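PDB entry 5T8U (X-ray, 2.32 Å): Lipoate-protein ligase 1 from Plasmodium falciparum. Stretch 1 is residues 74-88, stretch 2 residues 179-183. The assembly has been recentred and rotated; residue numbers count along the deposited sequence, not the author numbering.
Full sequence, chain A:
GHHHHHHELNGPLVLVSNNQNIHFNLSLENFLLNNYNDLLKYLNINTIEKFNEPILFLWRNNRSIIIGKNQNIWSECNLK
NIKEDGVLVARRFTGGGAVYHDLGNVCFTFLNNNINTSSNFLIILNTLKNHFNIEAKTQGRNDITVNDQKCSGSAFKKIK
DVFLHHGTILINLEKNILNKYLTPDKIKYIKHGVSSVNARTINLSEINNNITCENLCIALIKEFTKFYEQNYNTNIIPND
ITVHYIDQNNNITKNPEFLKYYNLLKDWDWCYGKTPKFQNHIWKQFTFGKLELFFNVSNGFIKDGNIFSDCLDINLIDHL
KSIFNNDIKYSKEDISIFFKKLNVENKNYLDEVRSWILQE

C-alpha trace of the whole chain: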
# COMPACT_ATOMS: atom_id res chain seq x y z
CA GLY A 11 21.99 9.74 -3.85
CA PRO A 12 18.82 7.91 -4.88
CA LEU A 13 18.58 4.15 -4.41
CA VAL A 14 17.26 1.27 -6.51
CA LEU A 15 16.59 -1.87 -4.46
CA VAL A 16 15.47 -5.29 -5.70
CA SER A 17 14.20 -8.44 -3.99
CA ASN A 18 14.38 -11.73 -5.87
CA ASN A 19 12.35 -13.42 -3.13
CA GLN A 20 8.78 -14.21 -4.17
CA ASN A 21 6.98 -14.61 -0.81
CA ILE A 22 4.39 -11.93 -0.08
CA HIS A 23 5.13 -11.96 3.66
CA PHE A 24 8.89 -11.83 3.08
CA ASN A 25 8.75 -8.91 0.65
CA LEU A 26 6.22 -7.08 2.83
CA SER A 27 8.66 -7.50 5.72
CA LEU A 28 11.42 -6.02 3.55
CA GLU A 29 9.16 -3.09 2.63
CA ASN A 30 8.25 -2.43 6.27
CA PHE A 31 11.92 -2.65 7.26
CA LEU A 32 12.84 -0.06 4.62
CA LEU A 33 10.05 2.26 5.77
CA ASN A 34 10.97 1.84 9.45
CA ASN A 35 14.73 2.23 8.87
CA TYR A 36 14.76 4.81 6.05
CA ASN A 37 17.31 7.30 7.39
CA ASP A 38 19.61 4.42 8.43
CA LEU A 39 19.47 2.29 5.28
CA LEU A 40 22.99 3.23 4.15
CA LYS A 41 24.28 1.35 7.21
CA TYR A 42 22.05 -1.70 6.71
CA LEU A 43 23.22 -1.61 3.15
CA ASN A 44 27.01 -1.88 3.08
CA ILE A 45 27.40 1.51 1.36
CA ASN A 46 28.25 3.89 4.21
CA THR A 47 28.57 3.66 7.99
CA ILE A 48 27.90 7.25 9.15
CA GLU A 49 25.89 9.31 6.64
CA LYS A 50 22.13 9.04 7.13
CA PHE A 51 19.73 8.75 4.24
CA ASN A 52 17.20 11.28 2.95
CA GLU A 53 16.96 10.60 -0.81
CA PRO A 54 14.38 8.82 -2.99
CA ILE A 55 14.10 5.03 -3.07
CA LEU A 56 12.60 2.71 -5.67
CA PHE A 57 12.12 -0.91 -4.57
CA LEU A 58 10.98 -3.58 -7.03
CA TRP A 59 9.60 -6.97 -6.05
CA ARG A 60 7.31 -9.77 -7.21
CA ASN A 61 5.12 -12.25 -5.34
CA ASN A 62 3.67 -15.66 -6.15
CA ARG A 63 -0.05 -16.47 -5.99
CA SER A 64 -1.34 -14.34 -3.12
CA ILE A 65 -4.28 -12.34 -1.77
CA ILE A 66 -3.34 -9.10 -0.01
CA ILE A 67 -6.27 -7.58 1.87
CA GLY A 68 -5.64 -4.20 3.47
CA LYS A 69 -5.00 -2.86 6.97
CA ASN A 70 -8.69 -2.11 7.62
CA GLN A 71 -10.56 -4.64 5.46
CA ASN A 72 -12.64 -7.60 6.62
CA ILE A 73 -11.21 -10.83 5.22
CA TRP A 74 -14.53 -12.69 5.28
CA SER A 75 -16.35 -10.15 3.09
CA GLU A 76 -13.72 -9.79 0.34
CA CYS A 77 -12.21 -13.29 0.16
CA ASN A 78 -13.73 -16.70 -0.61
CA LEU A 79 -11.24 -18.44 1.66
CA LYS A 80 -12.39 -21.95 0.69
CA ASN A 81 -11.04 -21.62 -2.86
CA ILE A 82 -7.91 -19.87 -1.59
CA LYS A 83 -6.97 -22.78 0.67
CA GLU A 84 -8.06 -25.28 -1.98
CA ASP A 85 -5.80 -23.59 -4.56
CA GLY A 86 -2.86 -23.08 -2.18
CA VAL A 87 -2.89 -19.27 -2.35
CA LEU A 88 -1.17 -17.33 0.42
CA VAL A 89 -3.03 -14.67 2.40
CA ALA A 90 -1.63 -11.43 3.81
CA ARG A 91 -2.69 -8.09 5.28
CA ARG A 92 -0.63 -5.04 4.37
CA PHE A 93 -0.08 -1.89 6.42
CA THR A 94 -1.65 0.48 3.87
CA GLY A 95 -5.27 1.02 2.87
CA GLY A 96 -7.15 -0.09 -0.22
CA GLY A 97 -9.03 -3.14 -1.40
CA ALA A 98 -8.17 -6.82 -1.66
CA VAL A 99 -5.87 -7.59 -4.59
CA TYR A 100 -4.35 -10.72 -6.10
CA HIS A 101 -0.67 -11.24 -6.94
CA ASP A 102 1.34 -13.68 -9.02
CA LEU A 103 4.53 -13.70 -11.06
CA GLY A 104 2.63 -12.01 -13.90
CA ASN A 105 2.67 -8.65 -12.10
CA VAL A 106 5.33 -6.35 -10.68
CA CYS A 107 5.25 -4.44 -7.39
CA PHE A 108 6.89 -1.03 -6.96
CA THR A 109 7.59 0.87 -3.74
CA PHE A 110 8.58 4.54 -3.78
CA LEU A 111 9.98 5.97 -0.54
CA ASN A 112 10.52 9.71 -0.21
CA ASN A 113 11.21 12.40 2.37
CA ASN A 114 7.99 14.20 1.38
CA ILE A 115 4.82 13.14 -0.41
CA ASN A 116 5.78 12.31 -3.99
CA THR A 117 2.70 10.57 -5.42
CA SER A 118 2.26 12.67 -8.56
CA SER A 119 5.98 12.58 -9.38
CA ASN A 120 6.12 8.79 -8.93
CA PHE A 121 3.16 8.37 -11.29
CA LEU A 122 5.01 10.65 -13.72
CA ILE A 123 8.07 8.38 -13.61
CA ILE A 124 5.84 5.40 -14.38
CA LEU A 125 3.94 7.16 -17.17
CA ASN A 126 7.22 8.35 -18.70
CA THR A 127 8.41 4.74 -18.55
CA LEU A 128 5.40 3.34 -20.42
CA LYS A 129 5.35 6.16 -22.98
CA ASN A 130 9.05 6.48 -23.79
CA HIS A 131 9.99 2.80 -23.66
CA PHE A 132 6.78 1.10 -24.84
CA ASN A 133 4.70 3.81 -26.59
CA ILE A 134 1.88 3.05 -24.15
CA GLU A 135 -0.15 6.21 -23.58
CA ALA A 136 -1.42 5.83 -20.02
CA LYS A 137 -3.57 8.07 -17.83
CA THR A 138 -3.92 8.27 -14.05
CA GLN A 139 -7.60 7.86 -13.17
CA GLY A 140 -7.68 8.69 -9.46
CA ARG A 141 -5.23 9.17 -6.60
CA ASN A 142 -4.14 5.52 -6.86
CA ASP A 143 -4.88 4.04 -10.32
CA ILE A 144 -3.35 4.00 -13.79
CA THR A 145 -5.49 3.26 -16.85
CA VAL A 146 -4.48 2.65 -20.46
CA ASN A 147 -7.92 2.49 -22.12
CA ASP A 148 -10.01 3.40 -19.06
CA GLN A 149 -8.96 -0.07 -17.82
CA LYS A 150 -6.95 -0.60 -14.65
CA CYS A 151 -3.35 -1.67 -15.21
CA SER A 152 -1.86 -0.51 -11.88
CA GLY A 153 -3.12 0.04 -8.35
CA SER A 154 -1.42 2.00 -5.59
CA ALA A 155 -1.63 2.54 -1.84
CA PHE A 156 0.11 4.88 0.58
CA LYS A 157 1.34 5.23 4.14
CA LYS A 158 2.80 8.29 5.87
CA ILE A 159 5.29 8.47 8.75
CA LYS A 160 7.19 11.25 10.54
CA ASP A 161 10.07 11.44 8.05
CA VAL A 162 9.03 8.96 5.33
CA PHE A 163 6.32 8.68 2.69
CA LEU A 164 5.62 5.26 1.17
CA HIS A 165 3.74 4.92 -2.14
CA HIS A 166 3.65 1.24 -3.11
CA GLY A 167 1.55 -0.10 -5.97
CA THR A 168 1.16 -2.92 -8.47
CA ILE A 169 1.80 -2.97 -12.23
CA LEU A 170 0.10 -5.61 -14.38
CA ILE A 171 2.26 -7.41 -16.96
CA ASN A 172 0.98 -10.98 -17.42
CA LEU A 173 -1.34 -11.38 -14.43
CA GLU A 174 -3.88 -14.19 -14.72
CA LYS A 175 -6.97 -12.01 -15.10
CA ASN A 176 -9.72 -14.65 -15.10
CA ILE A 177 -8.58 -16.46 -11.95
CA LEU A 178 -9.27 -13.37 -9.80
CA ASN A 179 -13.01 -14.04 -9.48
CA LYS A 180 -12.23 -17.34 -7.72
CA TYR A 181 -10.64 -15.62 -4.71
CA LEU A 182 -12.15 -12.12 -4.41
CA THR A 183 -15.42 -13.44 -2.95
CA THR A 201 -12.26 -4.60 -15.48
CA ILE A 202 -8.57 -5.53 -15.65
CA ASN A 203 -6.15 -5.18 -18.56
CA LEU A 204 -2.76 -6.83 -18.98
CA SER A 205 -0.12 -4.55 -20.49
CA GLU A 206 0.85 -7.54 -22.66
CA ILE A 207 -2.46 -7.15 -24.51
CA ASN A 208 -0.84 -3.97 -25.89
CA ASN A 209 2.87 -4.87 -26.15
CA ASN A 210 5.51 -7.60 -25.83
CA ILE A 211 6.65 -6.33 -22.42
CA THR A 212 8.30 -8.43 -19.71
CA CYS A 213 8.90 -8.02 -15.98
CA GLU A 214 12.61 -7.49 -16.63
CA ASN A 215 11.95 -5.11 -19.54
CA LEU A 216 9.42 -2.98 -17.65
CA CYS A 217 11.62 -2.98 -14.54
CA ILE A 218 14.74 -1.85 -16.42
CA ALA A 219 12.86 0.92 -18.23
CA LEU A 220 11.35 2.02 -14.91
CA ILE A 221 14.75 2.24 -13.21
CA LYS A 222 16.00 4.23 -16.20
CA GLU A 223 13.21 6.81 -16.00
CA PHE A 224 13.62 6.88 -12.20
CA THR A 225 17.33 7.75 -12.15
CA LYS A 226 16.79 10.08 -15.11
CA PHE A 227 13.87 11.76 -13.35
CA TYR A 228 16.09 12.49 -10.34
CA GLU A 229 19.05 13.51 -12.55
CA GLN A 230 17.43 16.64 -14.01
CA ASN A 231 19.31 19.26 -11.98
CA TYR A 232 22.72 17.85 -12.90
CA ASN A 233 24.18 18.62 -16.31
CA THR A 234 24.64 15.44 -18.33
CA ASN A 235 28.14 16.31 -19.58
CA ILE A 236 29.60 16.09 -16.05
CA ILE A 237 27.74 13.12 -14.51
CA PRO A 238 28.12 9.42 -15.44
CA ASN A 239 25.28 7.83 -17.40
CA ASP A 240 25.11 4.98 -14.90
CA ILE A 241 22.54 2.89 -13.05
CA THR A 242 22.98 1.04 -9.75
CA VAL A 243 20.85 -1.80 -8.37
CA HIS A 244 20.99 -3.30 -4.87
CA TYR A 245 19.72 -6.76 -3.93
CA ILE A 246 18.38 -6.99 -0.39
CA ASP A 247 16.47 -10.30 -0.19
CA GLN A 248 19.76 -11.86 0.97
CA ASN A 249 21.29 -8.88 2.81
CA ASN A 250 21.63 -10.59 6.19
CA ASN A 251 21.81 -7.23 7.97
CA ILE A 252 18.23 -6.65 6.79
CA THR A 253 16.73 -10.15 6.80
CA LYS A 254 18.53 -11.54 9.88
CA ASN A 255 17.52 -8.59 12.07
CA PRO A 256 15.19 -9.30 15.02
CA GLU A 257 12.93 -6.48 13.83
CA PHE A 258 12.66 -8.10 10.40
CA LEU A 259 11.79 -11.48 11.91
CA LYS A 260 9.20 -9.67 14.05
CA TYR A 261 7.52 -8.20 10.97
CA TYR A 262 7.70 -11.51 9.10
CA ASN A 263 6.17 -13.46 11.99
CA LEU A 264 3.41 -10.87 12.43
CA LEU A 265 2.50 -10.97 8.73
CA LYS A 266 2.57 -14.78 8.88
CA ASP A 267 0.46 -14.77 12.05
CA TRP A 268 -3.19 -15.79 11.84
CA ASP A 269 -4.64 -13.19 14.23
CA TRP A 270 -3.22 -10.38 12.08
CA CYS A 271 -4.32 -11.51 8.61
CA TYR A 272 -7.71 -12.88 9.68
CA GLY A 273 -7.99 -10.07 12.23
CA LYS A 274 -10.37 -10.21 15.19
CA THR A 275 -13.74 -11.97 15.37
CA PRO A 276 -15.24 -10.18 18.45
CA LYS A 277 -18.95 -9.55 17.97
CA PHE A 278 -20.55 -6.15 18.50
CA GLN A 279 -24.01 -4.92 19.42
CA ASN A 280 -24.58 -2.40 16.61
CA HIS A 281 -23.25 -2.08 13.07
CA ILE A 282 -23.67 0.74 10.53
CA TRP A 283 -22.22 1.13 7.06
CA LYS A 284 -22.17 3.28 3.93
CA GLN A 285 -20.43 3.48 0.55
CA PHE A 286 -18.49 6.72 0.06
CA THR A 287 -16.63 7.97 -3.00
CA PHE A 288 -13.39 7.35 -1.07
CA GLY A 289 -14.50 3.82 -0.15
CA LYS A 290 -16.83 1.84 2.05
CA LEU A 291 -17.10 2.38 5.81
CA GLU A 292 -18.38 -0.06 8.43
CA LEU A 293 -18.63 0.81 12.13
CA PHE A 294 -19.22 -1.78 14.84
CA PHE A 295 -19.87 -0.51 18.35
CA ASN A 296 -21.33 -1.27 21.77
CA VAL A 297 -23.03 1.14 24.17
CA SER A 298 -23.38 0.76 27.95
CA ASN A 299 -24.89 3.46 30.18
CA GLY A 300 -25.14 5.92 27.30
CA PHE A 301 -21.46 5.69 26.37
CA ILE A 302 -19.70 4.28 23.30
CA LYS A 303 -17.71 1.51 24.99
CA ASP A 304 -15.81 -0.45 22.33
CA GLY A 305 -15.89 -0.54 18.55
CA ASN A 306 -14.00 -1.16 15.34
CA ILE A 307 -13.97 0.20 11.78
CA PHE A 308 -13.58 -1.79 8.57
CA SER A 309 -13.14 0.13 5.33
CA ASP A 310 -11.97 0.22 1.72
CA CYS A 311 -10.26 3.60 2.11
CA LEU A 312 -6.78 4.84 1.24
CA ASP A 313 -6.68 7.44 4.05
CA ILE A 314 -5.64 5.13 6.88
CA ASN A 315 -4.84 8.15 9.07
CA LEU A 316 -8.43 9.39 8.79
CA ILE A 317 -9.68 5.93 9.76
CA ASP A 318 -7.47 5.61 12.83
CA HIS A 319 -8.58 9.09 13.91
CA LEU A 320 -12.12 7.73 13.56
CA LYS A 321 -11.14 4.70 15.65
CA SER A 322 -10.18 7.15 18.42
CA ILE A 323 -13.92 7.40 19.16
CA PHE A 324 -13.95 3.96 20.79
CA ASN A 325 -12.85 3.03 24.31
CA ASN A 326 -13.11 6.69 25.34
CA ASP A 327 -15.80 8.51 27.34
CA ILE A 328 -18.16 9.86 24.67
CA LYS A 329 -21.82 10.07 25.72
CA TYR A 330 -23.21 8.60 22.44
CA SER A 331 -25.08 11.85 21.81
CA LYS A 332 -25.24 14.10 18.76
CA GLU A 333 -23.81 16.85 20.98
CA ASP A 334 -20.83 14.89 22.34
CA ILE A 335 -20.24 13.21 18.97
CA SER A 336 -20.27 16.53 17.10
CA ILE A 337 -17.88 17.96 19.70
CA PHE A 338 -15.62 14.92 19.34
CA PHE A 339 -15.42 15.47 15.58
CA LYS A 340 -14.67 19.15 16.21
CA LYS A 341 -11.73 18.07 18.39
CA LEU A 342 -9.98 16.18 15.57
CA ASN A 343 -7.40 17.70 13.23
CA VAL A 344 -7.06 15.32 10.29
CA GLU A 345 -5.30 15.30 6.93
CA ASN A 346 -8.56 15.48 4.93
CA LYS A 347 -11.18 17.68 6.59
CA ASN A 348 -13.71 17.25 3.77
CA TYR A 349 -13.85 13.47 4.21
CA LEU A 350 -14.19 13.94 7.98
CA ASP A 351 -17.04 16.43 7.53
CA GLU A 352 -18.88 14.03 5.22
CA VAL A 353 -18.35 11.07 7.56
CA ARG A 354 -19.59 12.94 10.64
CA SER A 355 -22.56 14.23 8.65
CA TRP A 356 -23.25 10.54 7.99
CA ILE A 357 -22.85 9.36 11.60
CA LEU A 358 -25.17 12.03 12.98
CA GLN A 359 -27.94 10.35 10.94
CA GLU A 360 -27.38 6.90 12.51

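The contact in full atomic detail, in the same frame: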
# COMPACT_ATOMS: atom_id res chain seq x y z
N TRP A 74 -13.42 -11.80 5.60
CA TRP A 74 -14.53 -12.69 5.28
C TRP A 74 -15.45 -12.11 4.22
O TRP A 74 -16.14 -12.87 3.53
CB TRP A 74 -15.33 -12.99 6.55
CG TRP A 74 -14.47 -13.42 7.69
CD1 TRP A 74 -13.95 -12.62 8.67
CD2 TRP A 74 -14.00 -14.75 7.96
NE1 TRP A 74 -13.20 -13.37 9.54
CE2 TRP A 74 -13.21 -14.68 9.12
CE3 TRP A 74 -14.18 -15.98 7.33
CZ2 TRP A 74 -12.60 -15.80 9.67
CZ3 TRP A 74 -13.57 -17.10 7.88
CH2 TRP A 74 -12.79 -17.00 9.03
N SER A 75 -15.49 -10.78 4.07
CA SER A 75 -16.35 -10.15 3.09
C SER A 75 -15.73 -10.08 1.70
O SER A 75 -16.45 -10.14 0.70
CB SER A 75 -16.71 -8.73 3.54
OG SER A 75 -17.21 -8.73 4.87
N GLU A 76 -14.40 -9.96 1.62
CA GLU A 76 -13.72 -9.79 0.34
C GLU A 76 -13.23 -11.11 -0.24
O GLU A 76 -13.18 -11.25 -1.47
CB GLU A 76 -12.53 -8.85 0.49
CG GLU A 76 -12.77 -7.68 1.43
CD GLU A 76 -13.96 -6.83 1.03
OE1 GLU A 76 -14.40 -6.93 -0.14
OE2 GLU A 76 -14.45 -6.05 1.87
N CYS A 77 -12.87 -12.07 0.60
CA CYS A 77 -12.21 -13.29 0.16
C CYS A 77 -13.15 -14.48 0.28
O CYS A 77 -13.94 -14.57 1.23
CB CYS A 77 -10.95 -13.56 0.98
SG CYS A 77 -9.85 -12.13 1.14
N ASN A 78 -13.07 -15.39 -0.69
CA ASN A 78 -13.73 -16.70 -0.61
C ASN A 78 -12.66 -17.70 -0.19
O ASN A 78 -12.07 -18.42 -1.00
CB ASN A 78 -14.38 -17.06 -1.94
CG ASN A 78 -15.08 -18.40 -1.89
OD1 ASN A 78 -14.74 -19.33 -2.63
ND2 ASN A 78 -16.08 -18.52 -1.01
N LEU A 79 -12.41 -17.74 1.13
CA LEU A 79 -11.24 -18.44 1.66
C LEU A 79 -11.19 -19.89 1.21
O LEU A 79 -10.11 -20.45 1.00
CB LEU A 79 -11.26 -18.36 3.19
CG LEU A 79 -11.25 -16.95 3.78
CD1 LEU A 79 -11.60 -16.99 5.25
CD2 LEU A 79 -9.89 -16.30 3.57
N LYS A 80 -12.35 -20.54 1.06
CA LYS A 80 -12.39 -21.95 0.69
C LYS A 80 -11.55 -22.20 -0.56
O LYS A 80 -10.70 -23.10 -0.58
CB LYS A 80 -13.83 -22.39 0.47
N ASN A 81 -11.79 -21.42 -1.62
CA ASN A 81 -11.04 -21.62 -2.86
C ASN A 81 -9.59 -21.21 -2.71
O ASN A 81 -8.72 -21.76 -3.40
CB ASN A 81 -11.71 -20.83 -3.98
CG ASN A 81 -13.17 -21.18 -4.14
OD1 ASN A 81 -13.79 -21.72 -3.22
ND2 ASN A 81 -13.73 -20.89 -5.31
N ILE A 82 -9.29 -20.27 -1.82
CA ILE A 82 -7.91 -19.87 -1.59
C ILE A 82 -7.13 -21.04 -1.02
O ILE A 82 -6.07 -21.43 -1.54
CB ILE A 82 -7.84 -18.64 -0.68
CG1 ILE A 82 -8.60 -17.48 -1.31
CG2 ILE A 82 -6.40 -18.27 -0.40
CD1 ILE A 82 -8.51 -16.21 -0.52
N LYS A 83 -7.63 -21.63 0.07
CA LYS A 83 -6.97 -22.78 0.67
C LYS A 83 -6.93 -23.96 -0.29
O LYS A 83 -5.93 -24.68 -0.36
CB LYS A 83 -7.67 -23.16 1.97
N GLU A 84 -8.02 -24.17 -1.03
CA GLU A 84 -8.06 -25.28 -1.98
C GLU A 84 -7.00 -25.11 -3.07
O GLU A 84 -6.40 -26.09 -3.52
CB GLU A 84 -9.45 -25.38 -2.60
CG GLU A 84 -9.66 -26.61 -3.48
CD GLU A 84 -9.60 -27.91 -2.70
OE1 GLU A 84 -8.94 -28.86 -3.17
OE2 GLU A 84 -10.21 -27.97 -1.61
N ASP A 85 -6.76 -23.87 -3.50
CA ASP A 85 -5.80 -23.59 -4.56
C ASP A 85 -4.40 -23.27 -4.04
O ASP A 85 -3.52 -22.93 -4.84
CB ASP A 85 -6.30 -22.44 -5.43
CG ASP A 85 -7.48 -22.83 -6.29
OD1 ASP A 85 -8.13 -23.84 -5.98
OD2 ASP A 85 -7.75 -22.12 -7.29
N GLY A 86 -4.18 -23.34 -2.73
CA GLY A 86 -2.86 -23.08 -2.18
C GLY A 86 -2.37 -21.67 -2.41
O GLY A 86 -1.21 -21.47 -2.78
N VAL A 87 -3.24 -20.68 -2.21
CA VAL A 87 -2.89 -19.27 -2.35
C VAL A 87 -2.61 -18.70 -0.96
O VAL A 87 -3.36 -18.96 -0.01
CB VAL A 87 -4.00 -18.49 -3.06
CG1 VAL A 87 -3.71 -16.98 -3.06
CG2 VAL A 87 -4.17 -18.99 -4.49
N LEU A 88 -1.53 -17.94 -0.85
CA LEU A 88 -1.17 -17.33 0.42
C LEU A 88 -2.04 -16.11 0.69
O LEU A 88 -2.56 -15.48 -0.24
CB LEU A 88 0.31 -16.93 0.42
CG LEU A 88 1.29 -18.08 0.18
CD1 LEU A 88 2.72 -17.57 0.05
CD2 LEU A 88 1.20 -19.12 1.29
N ASN A 179 -11.66 -13.85 -9.99
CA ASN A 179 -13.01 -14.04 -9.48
C ASN A 179 -13.16 -15.29 -8.62
O ASN A 179 -14.20 -15.45 -7.97
CB ASN A 179 -14.00 -14.07 -10.64
CG ASN A 179 -14.23 -12.70 -11.25
OD1 ASN A 179 -14.37 -11.71 -10.54
ND2 ASN A 179 -14.26 -12.65 -12.58
N LYS A 180 -12.16 -16.18 -8.61
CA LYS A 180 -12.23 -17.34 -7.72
C LYS A 180 -11.95 -16.97 -6.27
O LYS A 180 -12.47 -17.63 -5.36
CB LYS A 180 -11.24 -18.41 -8.17
CG LYS A 180 -11.59 -19.11 -9.47
CD LYS A 180 -10.61 -20.25 -9.74
CE LYS A 180 -10.85 -20.89 -11.10
NZ LYS A 180 -9.87 -21.98 -11.37
N TYR A 181 -11.14 -15.94 -6.04
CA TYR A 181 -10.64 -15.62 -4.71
C TYR A 181 -11.27 -14.38 -4.10
O TYR A 181 -11.50 -14.34 -2.89
CB TYR A 181 -9.12 -15.43 -4.77
CG TYR A 181 -8.40 -16.57 -5.45
CD1 TYR A 181 -7.28 -16.34 -6.24
CD2 TYR A 181 -8.85 -17.88 -5.32
CE1 TYR A 181 -6.63 -17.38 -6.87
CE2 TYR A 181 -8.20 -18.93 -5.94
CZ TYR A 181 -7.09 -18.67 -6.72
OH TYR A 181 -6.44 -19.72 -7.34
N LEU A 182 -11.58 -13.36 -4.91
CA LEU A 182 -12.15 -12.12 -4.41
C LEU A 182 -13.67 -12.30 -4.26
O LEU A 182 -14.48 -11.78 -5.03
CB LEU A 182 -11.81 -10.96 -5.33
CG LEU A 182 -10.33 -10.87 -5.72
CD1 LEU A 182 -10.08 -9.71 -6.68
CD2 LEU A 182 -9.44 -10.74 -4.49
N THR A 183 -14.03 -13.05 -3.22
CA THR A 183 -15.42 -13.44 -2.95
C THR A 183 -16.18 -13.73 -4.24
O THR A 183 -15.76 -14.56 -5.05
CB THR A 183 -16.17 -12.36 -2.14
OG1 THR A 183 -17.36 -12.92 -1.58
CG2 THR A 183 -16.54 -11.15 -3.00

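What does the start of stretch 2 bring to the contact? N179 adds nothing, since it lies out of reach of the other stretch. K180 takes part at the margin. Its side chain is almost fully extended beyond an m chi1, and it passes D85 at a distance: CD of K180 is 4.2 Å from OD2 of D85 and NZ of K180 is 4.6 Å from it, so the two side chains are neighbours without a close charged pairing. Its carbonyl O faces the beginning of the helix formed by residues 79-84, with ND2 of N81 3.5 Å away.

Why does Y181 dominate the contact? It is buried, and stretch 1 covers more of it than of any other residue in stretch 2. Its CA-to-CB bond points sideways, but with chi1 in the m well the ring comes nearer to stretch 1 and lies along the 79-84 helix and the turn after it. CG1 of I82 approaches CD2 of Y181 at 4.0 Å, and CG2 of V87 approaches CZ of Y181 at 3.7 Å, so two branched aliphatic side chains pack against the ring. At the ring's far end the hydroxyl OH of Y181 donates a hydrogen bond to OD2 of D85, 2.7 Å away. That oxygen lies near the plane of the ring, at its edge.

How does the backbone of Y181 hold stretch 1? Its carbonyl O accepts a hydrogen bond from N of N78 at 2.9 Å, and the N-H...O angle of 166° makes it nearly straight. N78 occupies the N-cap position, so this bond fixes the chain just before the helix whose later residues meet the tyrosine ring. The same carbonyl O receives a CA-H...O contact from CA of C77 at 3.3 Å.

What happens as stretch 2 ends? The CA-to-CB bond of L182 points away overall, though CB still touches stretch 1, and the main chain makes the closer approach: CA of L182 lies 3.2 Å from O of E76 in a CA-H...O contact. T183 follows close against the end of the first helix and the residues after it. Its N is 2.7 Å from O of E76, but the angle is poor and the pair is not a hydrogen bond; that N instead makes a weak bond back to O of Y181, at 2.9 Å. CB of T183 also rests 3.6 Å from O of S75, so the final contacts are largely with the main chain of stretch 1.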